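Local coordinates for DUF3501 family protein (Burkholderia pseudomallei K96243, PDB 3FJV), which is of unknown function, an uncharacterised member of the DUF3501 family, at residues M155-I167 / R180-D194. Numbering follows the deposited sequence. Where two conformers were deposited one is given.
Sequences MKAKLKAGAPLSI and RIDPDVAASLAGDLD
R180, on the edge strand of the antiparallel sheet, lays its guanidinium against P164: the proline CB sits 3.7 Å above the guanidinium plane, displaced toward its rim. A chain extended from CG to NE carries the flat group to that ring, arginine suiting a place that uses both an apolar face and N-H groups. In the guanidinium plane, NE donates to a water that also accepts from L165 N and donates to I181 O; a second water joins NH2 to A163 O. Beside this bridge I181 N donates to L165 O over 2.7 Å, nearly straight at 177°, just past the antiparallel non-hydrogen-bonded pair S166 and R180.

L165 runs alongside I181, rests CB on A186 CB and crosses L189 at about a right angle, CD2 to CD2 at 3.7 Å. Methyl-sized A186 and A190 give the leucines room: L159 CG lies 4.0 Å from A190 CB, and L159 CD2 meets L193 CD1 at 3.6 Å. The axes of helix segments 155-160 and 183-190 come within 9.5 Å, and the L165 side chain also touches L117 and V119 of strand 115-119. G162, at positive phi, ends helix 153-160 in a Schellman motif leading to strand 165-169, and D182 N-caps helix 183-190 by accepting from D184 N.

K160 bends at chi4 (-66°) to bring NZ to L193 O at 2.7 Å and A190 O at 3.1 Å; L193 N reaches A190 O from the opposite face. K156 NZ is held most strongly by S85 OG, and forms a salt bridge to D194 OD1 and a weak bond to D194 O. K156 thus probably eases the charge at the chain end and K160 ties two carbonyls just before it, while leucine, isoleucine and alanine side chains pack between the sheet edge and the helices.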
loop_
_atom_site.group_PDB
_atom_site.type_symbol
_atom_site.label_atom_id
_atom_site.label_comp_id
_atom_site.label_asym_id
_atom_site.label_seq_id
_atom_site.Cartn_x
_atom_site.Cartn_y
_atom_site.Cartn_z
HETATM N N MSE A 155 -26.019 13.032 -17.633
HETATM C CA MSE A 155 -24.743 12.426 -17.991
HETATM C C MSE A 155 -24.860 11.012 -18.480
HETATM O O MSE A 155 -24.236 10.619 -19.459
HETATM C CB MSE A 155 -23.819 12.474 -16.758
HETATM C CG MSE A 155 -23.490 13.857 -16.311
HETATM SE SE MSE A 155 -22.524 13.669 -14.620
HETATM C CE MSE A 155 -22.801 15.568 -14.032
ATOM N N LYS A 156 -25.726 10.222 -17.831
ATOM C CA LYS A 156 -25.968 8.897 -18.297
ATOM C C LYS A 156 -26.539 8.907 -19.734
ATOM O O LYS A 156 -26.147 8.087 -20.572
ATOM C CB LYS A 156 -26.946 8.155 -17.377
ATOM C CG LYS A 156 -26.416 7.702 -16.060
ATOM C CD LYS A 156 -27.515 6.823 -15.471
ATOM C CE LYS A 156 -27.342 6.513 -14.065
ATOM N NZ LYS A 156 -28.612 5.907 -13.545
ATOM N N ALA A 157 -27.487 9.796 -20.000
ATOM C CA ALA A 157 -28.116 9.840 -21.312
ATOM C C ALA A 157 -27.009 10.091 -22.388
ATOM O O ALA A 157 -26.940 9.405 -23.437
ATOM C CB ALA A 157 -29.175 10.943 -21.372
ATOM N N LYS A 158 -26.213 11.112 -22.137
ATOM C CA LYS A 158 -25.230 11.592 -23.132
ATOM C C LYS A 158 -24.179 10.518 -23.340
ATOM O O LYS A 158 -23.889 10.188 -24.454
ATOM C CB LYS A 158 -24.593 12.939 -22.725
ATOM C CG LYS A 158 -25.535 14.123 -22.918
ATOM C CD LYS A 158 -24.902 15.410 -22.627
ATOM C CE LYS A 158 -25.762 16.582 -23.036
ATOM N NZ LYS A 158 -24.937 17.792 -22.661
ATOM N N LEU A 159 -23.700 9.904 -22.261
ATOM C CA LEU A 159 -22.703 8.860 -22.380
ATOM C C LEU A 159 -23.192 7.654 -23.205
ATOM O O LEU A 159 -22.510 7.183 -24.153
ATOM C CB LEU A 159 -22.259 8.413 -20.986
ATOM C CG LEU A 159 -21.007 7.585 -20.913
ATOM C CD1 LEU A 159 -19.823 8.375 -21.499
ATOM C CD2 LEU A 159 -20.764 7.121 -19.475
ATOM N N LYS A 160 -24.388 7.173 -22.882
ATOM C CA LYS A 160 -25.007 6.046 -23.635
ATOM C C LYS A 160 -25.263 6.421 -25.047
ATOM O O LYS A 160 -25.213 5.568 -25.919
ATOM C CB LYS A 160 -26.310 5.603 -22.982
ATOM C CG LYS A 160 -26.055 4.905 -21.661
ATOM C CD LYS A 160 -27.344 4.651 -20.882
ATOM C CE LYS A 160 -27.129 3.691 -19.716
ATOM N NZ LYS A 160 -26.770 2.274 -20.135
ATOM N N ALA A 161 -25.501 7.700 -25.293
ATOM C CA ALA A 161 -25.667 8.188 -26.625
ATOM C C ALA A 161 -24.335 8.371 -27.388
ATOM O O ALA A 161 -24.358 8.821 -28.505
ATOM C CB ALA A 161 -26.465 9.495 -26.579
ATOM N N GLY A 162 -23.191 8.055 -26.775
ATOM C CA GLY A 162 -21.870 8.166 -27.452
ATOM C C GLY A 162 -21.184 9.507 -27.305
ATOM O O GLY A 162 -20.288 9.835 -28.069
ATOM N N ALA A 163 -21.584 10.326 -26.333
ATOM C CA ALA A 163 -20.933 11.628 -26.187
ATOM C C ALA A 163 -19.489 11.409 -25.777
ATOM O O ALA A 163 -19.158 10.340 -25.303
ATOM C CB ALA A 163 -21.636 12.523 -25.144
ATOM N N PRO A 164 -18.645 12.421 -25.933
ATOM C CA PRO A 164 -17.225 12.329 -25.471
ATOM C C PRO A 164 -17.155 12.242 -23.978
ATOM O O PRO A 164 -17.979 12.876 -23.315
ATOM C CB PRO A 164 -16.608 13.641 -25.924
ATOM C CG PRO A 164 -17.525 14.240 -26.875
ATOM C CD PRO A 164 -18.873 13.604 -26.772
ATOM N N LEU A 165 -16.238 11.416 -23.457
ATOM C CA LEU A 165 -15.944 11.371 -22.043
ATOM C C LEU A 165 -14.472 11.741 -21.827
ATOM O O LEU A 165 -13.584 11.169 -22.460
ATOM C CB LEU A 165 -16.210 9.975 -21.511
ATOM C CG LEU A 165 -15.965 9.712 -20.043
ATOM C CD1 LEU A 165 -16.808 10.601 -19.147
ATOM C CD2 LEU A 165 -16.216 8.217 -19.791
ATOM N N SER A 166 -14.230 12.710 -20.959
ATOM C CA SER A 166 -12.882 13.221 -20.705
ATOM C C SER A 166 -12.527 12.968 -19.237
ATOM O O SER A 166 -13.431 12.918 -18.362
ATOM C CB SER A 166 -12.842 14.743 -21.050
ATOM O OG SER A 166 -13.081 14.895 -22.429
ATOM N N ILE A 167 -11.225 12.792 -18.974
ATOM C CA ILE A 167 -10.701 12.590 -17.629
ATOM C C ILE A 167 -9.546 13.563 -17.379
ATOM O O ILE A 167 -8.717 13.831 -18.271
ATOM C CB ILE A 167 -10.261 11.138 -17.398
ATOM C CG1 ILE A 167 -9.922 10.870 -15.938
ATOM C CG2 ILE A 167 -9.063 10.774 -18.254
ATOM C CD1 ILE A 167 -9.679 9.404 -15.693
ATOM N N ARG A 180 -9.993 13.580 -23.787
ATOM C CA ARG A 180 -10.998 12.624 -24.198
ATOM C C ARG A 180 -10.466 11.223 -24.084
ATOM O O ARG A 180 -9.342 10.942 -24.493
ATOM C CB ARG A 180 -11.457 12.870 -25.648
ATOM C CG ARG A 180 -12.585 11.948 -26.071
ATOM C CD ARG A 180 -13.161 12.233 -27.479
ATOM N NE ARG A 180 -14.278 11.330 -27.695
ATOM C CZ ARG A 180 -15.138 11.383 -28.686
ATOM N NH1 ARG A 180 -15.008 12.313 -29.604
ATOM N NH2 ARG A 180 -16.147 10.499 -28.746
ATOM N N ILE A 181 -11.277 10.343 -23.540
ATOM C CA ILE A 181 -10.975 8.920 -23.464
ATOM C C ILE A 181 -11.324 8.249 -24.792
ATOM O O ILE A 181 -12.218 8.712 -25.506
ATOM C CB ILE A 181 -11.756 8.281 -22.312
ATOM C CG1 ILE A 181 -11.151 8.711 -20.972
ATOM C CG2 ILE A 181 -11.769 6.751 -22.426
ATOM C CD1 ILE A 181 -12.074 8.431 -19.785
ATOM N N ASP A 182 -10.618 7.171 -25.114
ATOM C CA ASP A 182 -10.924 6.319 -26.269
ATOM C C ASP A 182 -12.424 6.007 -26.331
ATOM O O ASP A 182 -13.015 5.573 -25.304
ATOM C CB ASP A 182 -10.107 5.051 -26.074
ATOM C CG ASP A 182 -10.249 4.020 -27.200
ATOM O OD1 ASP A 182 -11.209 4.047 -28.008
ATOM O OD2 ASP A 182 -9.363 3.122 -27.205
ATOM N N PRO A 183 -13.084 6.285 -27.476
ATOM C CA PRO A 183 -14.519 6.067 -27.512
ATOM C C PRO A 183 -14.941 4.641 -27.288
ATOM O O PRO A 183 -16.047 4.415 -26.779
ATOM C CB PRO A 183 -14.926 6.537 -28.906
ATOM C CG PRO A 183 -13.936 7.558 -29.224
ATOM C CD PRO A 183 -12.650 7.024 -28.677
ATOM N N ASP A 184 -14.103 3.685 -27.698
ATOM C CA ASP A 184 -14.371 2.305 -27.388
ATOM C C ASP A 184 -14.386 2.062 -25.864
ATOM O O ASP A 184 -15.205 1.281 -25.382
ATOM C CB ASP A 184 -13.369 1.381 -28.070
ATOM C CG ASP A 184 -13.725 -0.069 -27.883
ATOM O OD1 ASP A 184 -14.674 -0.589 -28.542
ATOM O OD2 ASP A 184 -13.052 -0.700 -27.059
ATOM N N VAL A 185 -13.513 2.743 -25.108
ATOM C CA VAL A 185 -13.547 2.626 -23.653
ATOM C C VAL A 185 -14.786 3.320 -23.092
ATOM O O VAL A 185 -15.507 2.744 -22.272
ATOM C CB VAL A 185 -12.256 3.180 -22.978
ATOM C CG1 VAL A 185 -12.419 3.256 -21.408
ATOM C CG2 VAL A 185 -10.959 2.406 -23.450
ATOM N N ALA A 186 -15.073 4.542 -23.527
ATOM C CA ALA A 186 -16.307 5.203 -23.059
ATOM C C ALA A 186 -17.585 4.384 -23.372
ATOM O O ALA A 186 -18.517 4.366 -22.594
ATOM C CB ALA A 186 -16.425 6.674 -23.647
ATOM N N ALA A 187 -17.608 3.692 -24.500
ATOM C CA ALA A 187 -18.764 2.838 -24.874
ATOM C C ALA A 187 -18.926 1.667 -23.885
ATOM O O ALA A 187 -20.026 1.379 -23.444
ATOM C CB ALA A 187 -18.658 2.327 -26.335
ATOM N N SER A 188 -17.821 1.070 -23.476
ATOM C CA SER A 188 -17.854 0.012 -22.503
ATOM C C SER A 188 -18.370 0.507 -21.139
ATOM O O SER A 188 -19.215 -0.148 -20.499
ATOM C CB SER A 188 -16.461 -0.589 -22.366
ATOM O OG SER A 188 -16.445 -1.604 -21.391
ATOM N N LEU A 189 -17.922 1.695 -20.750
ATOM C CA LEU A 189 -18.325 2.291 -19.481
ATOM C C LEU A 189 -19.838 2.611 -19.472
ATOM O O LEU A 189 -20.537 2.443 -18.442
ATOM C CB LEU A 189 -17.467 3.537 -19.158
ATOM C CG LEU A 189 -16.110 3.511 -18.407
ATOM C CD1 LEU A 189 -15.235 2.313 -18.768
ATOM C CD2 LEU A 189 -15.300 4.850 -18.583
ATOM N N ALA A 190 -20.347 3.120 -20.576
ATOM C CA ALA A 190 -21.758 3.425 -20.696
ATOM C C ALA A 190 -22.626 2.205 -20.328
ATOM O O ALA A 190 -23.666 2.348 -19.693
ATOM C CB ALA A 190 -22.076 3.936 -22.128
ATOM N N GLY A 191 -22.159 1.012 -20.680
ATOM C CA GLY A 191 -22.876 -0.209 -20.405
ATOM C C GLY A 191 -22.958 -0.599 -18.937
ATOM O O GLY A 191 -23.767 -1.438 -18.593
ATOM N N ASP A 192 -22.110 -0.027 -18.082
ATOM C CA ASP A 192 -22.169 -0.271 -16.657
ATOM C C ASP A 192 -23.375 0.399 -15.964
ATOM O O ASP A 192 -23.651 0.095 -14.802
ATOM C CB ASP A 192 -20.949 0.351 -15.953
ATOM C CG ASP A 192 -19.612 -0.314 -16.307
ATOM O OD1 ASP A 192 -19.568 -1.381 -17.004
ATOM O OD2 ASP A 192 -18.589 0.289 -15.872
ATOM N N LEU A 193 -23.969 1.379 -16.633
ATOM C CA LEU A 193 -24.941 2.295 -16.042
ATOM C C LEU A 193 -26.332 1.840 -16.486
ATOM O O LEU A 193 -26.493 1.325 -17.591
ATOM C CB LEU A 193 -24.705 3.722 -16.557
ATOM C CG LEU A 193 -23.342 4.327 -16.237
ATOM C CD1 LEU A 193 -23.128 5.471 -17.265
ATOM C CD2 LEU A 193 -23.262 4.733 -14.755
ATOM N N ASP A 194 -27.319 2.042 -15.609
ATOM C CA ASP A 194 -28.672 1.509 -15.766
ATOM C C ASP A 194 -29.566 2.712 -16.045
ATOM O O ASP A 194 -29.076 3.869 -16.176
ATOM C CB ASP A 194 -29.136 0.839 -14.444
ATOM C CG ASP A 194 -29.598 1.893 -13.376
ATOM O OD1 ASP A 194 -29.683 3.130 -13.690
ATOM O OD2 ASP A 194 -29.880 1.496 -12.232
ATOM O OXT ASP A 194 -30.791 2.547 -16.106
HETATM O O HOH W 1 -17.159 8.786 -26.463
HETATM O O HOH W 2 -14.786 9.781 -25.404
#